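Local coordinates for protein RNA N6-adenosine-methyltransferase METTL16,RNA N6-adenosine-methyltransferase METTL16 (Homo sapiens, PDB 6M1U) that methylates adenosine at N6 in RNA, including U6 snRNA, the portion here being its vertebrate conserved region, which probably helps to bind the RNA substrate, at residues 18-23 against 35-40. Sequence-based numbering, arbitrary orientation.
Sequences LKASPL and TTWIEK
Ala20 and Trp37 mark the nearest approach of the two backbones, their CA atoms 8.4 Å apart, a gap that the indole of Trp37 bridges from helix 30-44 to the last turn of helix 10-20. With CG anti to its carbonyl carbon (chi1 -84°), Trp37 sends the ring across edge first, its NE1-CZ2 side leading, and the backbone of segment 18-23 meets that rim: Ala20 N lies near the ring plane, 4.0 Å from Trp37 CZ2. The methyl of Ala20 adds a van der Waals touch, CB standing 4.1 Å from Trp37 NE1. Lys19 contributes its aliphatic stem, which crosses the indole at about a right angle; its CD comes within 3.8 Å of both CZ2 and CH2 of Trp37, approaching obliquely. No hydrogen bond joins the two segments, and only 137 Å² is buried between them, both sides summed. The polar end of Trp37 is nevertheless engaged, since NE1 donates to the carbonyl oxygen of Leu16, one turn before Ala20, which helps to hold the ring in this rotation. Leu152 of helix 136-153 touches both Trp37 and Lys19. Replacing the tryptophan by an alanine would probably leave the Leu16 carbonyl without this donor and open a gap beside Lys19. This is surface helix-helix packing in an alpha+beta domain, where one aromatic side chain ties the C-terminal end of helix 10-20 to helix 30-44, whose Ile38 packs on the antiparallel sheet.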
ATOM      1  N   LEU A  18     -11.455  -5.889 -11.142  1.00 80.66           N
ATOM      2  CA  LEU A  18     -11.684  -5.789 -12.573  1.00 82.85           C
ATOM      3  C   LEU A  18     -10.419  -5.365 -13.309  1.00 83.87           C
ATOM      4  O   LEU A  18     -10.081  -5.924 -14.358  1.00 87.26           O
ATOM      5  CB  LEU A  18     -12.808  -4.804 -12.847  1.00 82.39           C
ATOM      6  CG  LEU A  18     -14.207  -5.351 -12.690  1.00 83.85           C
ATOM      7  CD1 LEU A  18     -15.127  -4.171 -12.788  1.00 85.08           C
ATOM      8  CD2 LEU A  18     -14.488  -6.379 -13.757  1.00 87.56           C
ATOM      9  N   LYS A  19      -9.705  -4.372 -12.779  1.00 83.22           N
ATOM     10  CA  LYS A  19      -8.500  -3.956 -13.480  1.00 81.61           C
ATOM     11  C   LYS A  19      -7.443  -5.052 -13.465  1.00 80.27           C
ATOM     12  O   LYS A  19      -6.694  -5.186 -14.442  1.00 84.92           O
ATOM     13  CB  LYS A  19      -7.947  -2.662 -12.892  1.00 82.29           C
ATOM     14  CG  LYS A  19      -7.097  -1.921 -13.889  1.00 84.22           C
ATOM     15  CD  LYS A  19      -6.356  -0.759 -13.260  1.00 83.24           C
ATOM     16  CE  LYS A  19      -5.968   0.288 -14.312  1.00 86.05           C
ATOM     17  NZ  LYS A  19      -5.143  -0.262 -15.449  1.00 88.33           N
ATOM     18  N   ALA A  20      -7.403  -5.866 -12.390  1.00 79.57           N
ATOM     19  CA  ALA A  20      -6.430  -6.953 -12.267  1.00 80.33           C
ATOM     20  C   ALA A  20      -6.685  -8.062 -13.272  1.00 81.51           C
ATOM     21  O   ALA A  20      -5.738  -8.714 -13.724  1.00 83.56           O
ATOM     22  CB  ALA A  20      -6.447  -7.533 -10.854  1.00 73.13           C
ATOM     23  N   SER A  21      -7.940  -8.317 -13.603  1.00 87.78           N
ATOM     24  CA  SER A  21      -8.225  -9.183 -14.733  1.00 93.38           C
ATOM     25  C   SER A  21      -9.596  -8.834 -15.305  1.00 95.55           C
ATOM     26  O   SER A  21     -10.636  -9.283 -14.800  1.00 95.96           O
ATOM     27  CB  SER A  21      -8.136 -10.659 -14.333  1.00102.54           C
ATOM     28  OG  SER A  21      -9.272 -11.073 -13.595  1.00109.87           O
ATOM     29  N   PRO A  22      -9.635  -8.018 -16.357  1.00 88.45           N
ATOM     30  CA  PRO A  22     -10.930  -7.692 -16.961  1.00 91.20           C
ATOM     31  C   PRO A  22     -11.607  -8.887 -17.600  1.00 93.59           C
ATOM     32  O   PRO A  22     -12.825  -9.025 -17.477  1.00 93.29           O
ATOM     33  CB  PRO A  22     -10.564  -6.616 -17.991  1.00 91.20           C
ATOM     34  CG  PRO A  22      -9.136  -6.890 -18.323  1.00 89.76           C
ATOM     35  CD  PRO A  22      -8.517  -7.347 -17.043  1.00 89.08           C
ATOM     36  N   LEU A  23     -10.858  -9.781 -18.238  1.00 96.14           N
ATOM     37  CA  LEU A  23     -11.485 -10.852 -19.003  1.00108.75           C
ATOM     38  C   LEU A  23     -11.879 -12.067 -18.170  1.00114.62           C
ATOM     39  O   LEU A  23     -12.471 -12.999 -18.724  1.00120.82           O
ATOM     40  CB  LEU A  23     -10.554 -11.283 -20.124  1.00107.91           C
ATOM     41  CG  LEU A  23     -10.031 -10.066 -20.866  1.00 94.16           C
ATOM     42  CD1 LEU A  23      -8.831 -10.456 -21.703  1.00 95.47           C
ATOM     43  CD2 LEU A  23     -11.134  -9.469 -21.720  1.00 98.49           C
ATOM     44  N   THR A  35      -3.359  -5.449  -2.109  1.00 62.32           N
ATOM     45  CA  THR A  35      -1.943  -5.601  -1.784  1.00 61.07           C
ATOM     46  C   THR A  35      -1.089  -5.713  -3.038  1.00 61.10           C
ATOM     47  O   THR A  35      -0.066  -5.027  -3.165  1.00 59.20           O
ATOM     48  CB  THR A  35      -1.736  -6.824  -0.901  1.00 61.79           C
ATOM     49  OG1 THR A  35      -2.398  -6.619   0.359  1.00 61.53           O
ATOM     50  CG2 THR A  35      -0.250  -7.068  -0.689  1.00 61.13           C
ATOM     51  N   THR A  36      -1.497  -6.561  -3.986  1.00 61.81           N
ATOM     52  CA  THR A  36      -0.696  -6.682  -5.198  1.00 61.27           C
ATOM     53  C   THR A  36      -0.728  -5.409  -6.041  1.00 62.42           C
ATOM     54  O   THR A  36       0.157  -5.229  -6.885  1.00 62.03           O
ATOM     55  CB  THR A  36      -1.149  -7.860  -6.052  1.00 62.18           C
ATOM     56  OG1 THR A  36      -2.374  -7.509  -6.685  1.00 63.65           O
ATOM     57  CG2 THR A  36      -1.369  -9.107  -5.216  1.00 63.37           C
ATOM     58  N   TRP A  37      -1.723  -4.526  -5.843  1.00 60.41           N
ATOM     59  CA  TRP A  37      -1.648  -3.218  -6.485  1.00 61.02           C
ATOM     60  C   TRP A  37      -0.700  -2.293  -5.736  1.00 58.51           C
ATOM     61  O   TRP A  37       0.035  -1.516  -6.361  1.00 59.06           O
ATOM     62  CB  TRP A  37      -3.024  -2.574  -6.602  1.00 60.06           C
ATOM     63  CG  TRP A  37      -3.813  -3.020  -7.791  1.00 61.05           C
ATOM     64  CD1 TRP A  37      -5.016  -3.696  -7.784  1.00 63.16           C
ATOM     65  CD2 TRP A  37      -3.473  -2.832  -9.169  1.00 61.93           C
ATOM     66  NE1 TRP A  37      -5.440  -3.938  -9.084  1.00 65.23           N
ATOM     67  CE2 TRP A  37      -4.514  -3.413  -9.947  1.00 64.49           C
ATOM     68  CE3 TRP A  37      -2.401  -2.221  -9.831  1.00 60.71           C
ATOM     69  CZ2 TRP A  37      -4.494  -3.405 -11.334  1.00 66.44           C
ATOM     70  CZ3 TRP A  37      -2.396  -2.219 -11.219  1.00 62.87           C
ATOM     71  CH2 TRP A  37      -3.428  -2.806 -11.948  1.00 65.68           C
ATOM     72  N   ILE A  38      -0.682  -2.349  -4.404  1.00 59.05           N
ATOM     73  CA  ILE A  38       0.363  -1.621  -3.686  1.00 59.60           C
ATOM     74  C   ILE A  38       1.747  -2.146  -4.083  1.00 61.88           C
ATOM     75  O   ILE A  38       2.695  -1.372  -4.268  1.00 61.74           O
ATOM     76  CB  ILE A  38       0.136  -1.697  -2.166  1.00 57.71           C
ATOM     77  CG1 ILE A  38      -1.174  -1.018  -1.792  1.00 58.56           C
ATOM     78  CG2 ILE A  38       1.224  -0.968  -1.454  1.00 57.04           C
ATOM     79  CD1 ILE A  38      -1.632  -1.319  -0.384  1.00 58.24           C
ATOM     80  N   GLU A  39       1.874  -3.467  -4.269  1.00 66.07           N
ATOM     81  CA  GLU A  39       3.157  -4.027  -4.688  1.00 68.36           C
ATOM     82  C   GLU A  39       3.562  -3.493  -6.052  1.00 69.13           C
ATOM     83  O   GLU A  39       4.734  -3.171  -6.278  1.00 68.24           O
ATOM     84  CB  GLU A  39       3.084  -5.552  -4.704  1.00 74.50           C
ATOM     85  CG  GLU A  39       3.074  -6.184  -3.328  1.00 77.42           C
ATOM     86  CD  GLU A  39       2.763  -7.679  -3.337  1.00 80.82           C
ATOM     87  OE1 GLU A  39       2.256  -8.218  -4.348  1.00 82.98           O
ATOM     88  OE2 GLU A  39       3.033  -8.323  -2.302  1.00 82.83           O
ATOM     89  N   LYS A  40       2.594  -3.350  -6.964  1.00 68.35           N
ATOM     90  CA  LYS A  40       2.879  -2.736  -8.256  1.00 69.25           C
ATOM     91  C   LYS A  40       3.337  -1.288  -8.082  1.00 66.10           C
ATOM     92  O   LYS A  40       4.318  -0.855  -8.692  1.00 66.87           O
ATOM     93  CB  LYS A  40       1.634  -2.813  -9.145  1.00 70.15           C
ATOM     94  CG  LYS A  40       1.920  -2.966 -10.632  1.00 73.16           C
ATOM     95  CD  LYS A  40       2.160  -1.635 -11.302  1.00 75.27           C
ATOM     96  CE  LYS A  40       3.015  -1.826 -12.552  1.00 78.14           C
ATOM     97  NZ  LYS A  40       2.907  -0.649 -13.488  1.00 80.20           N
TER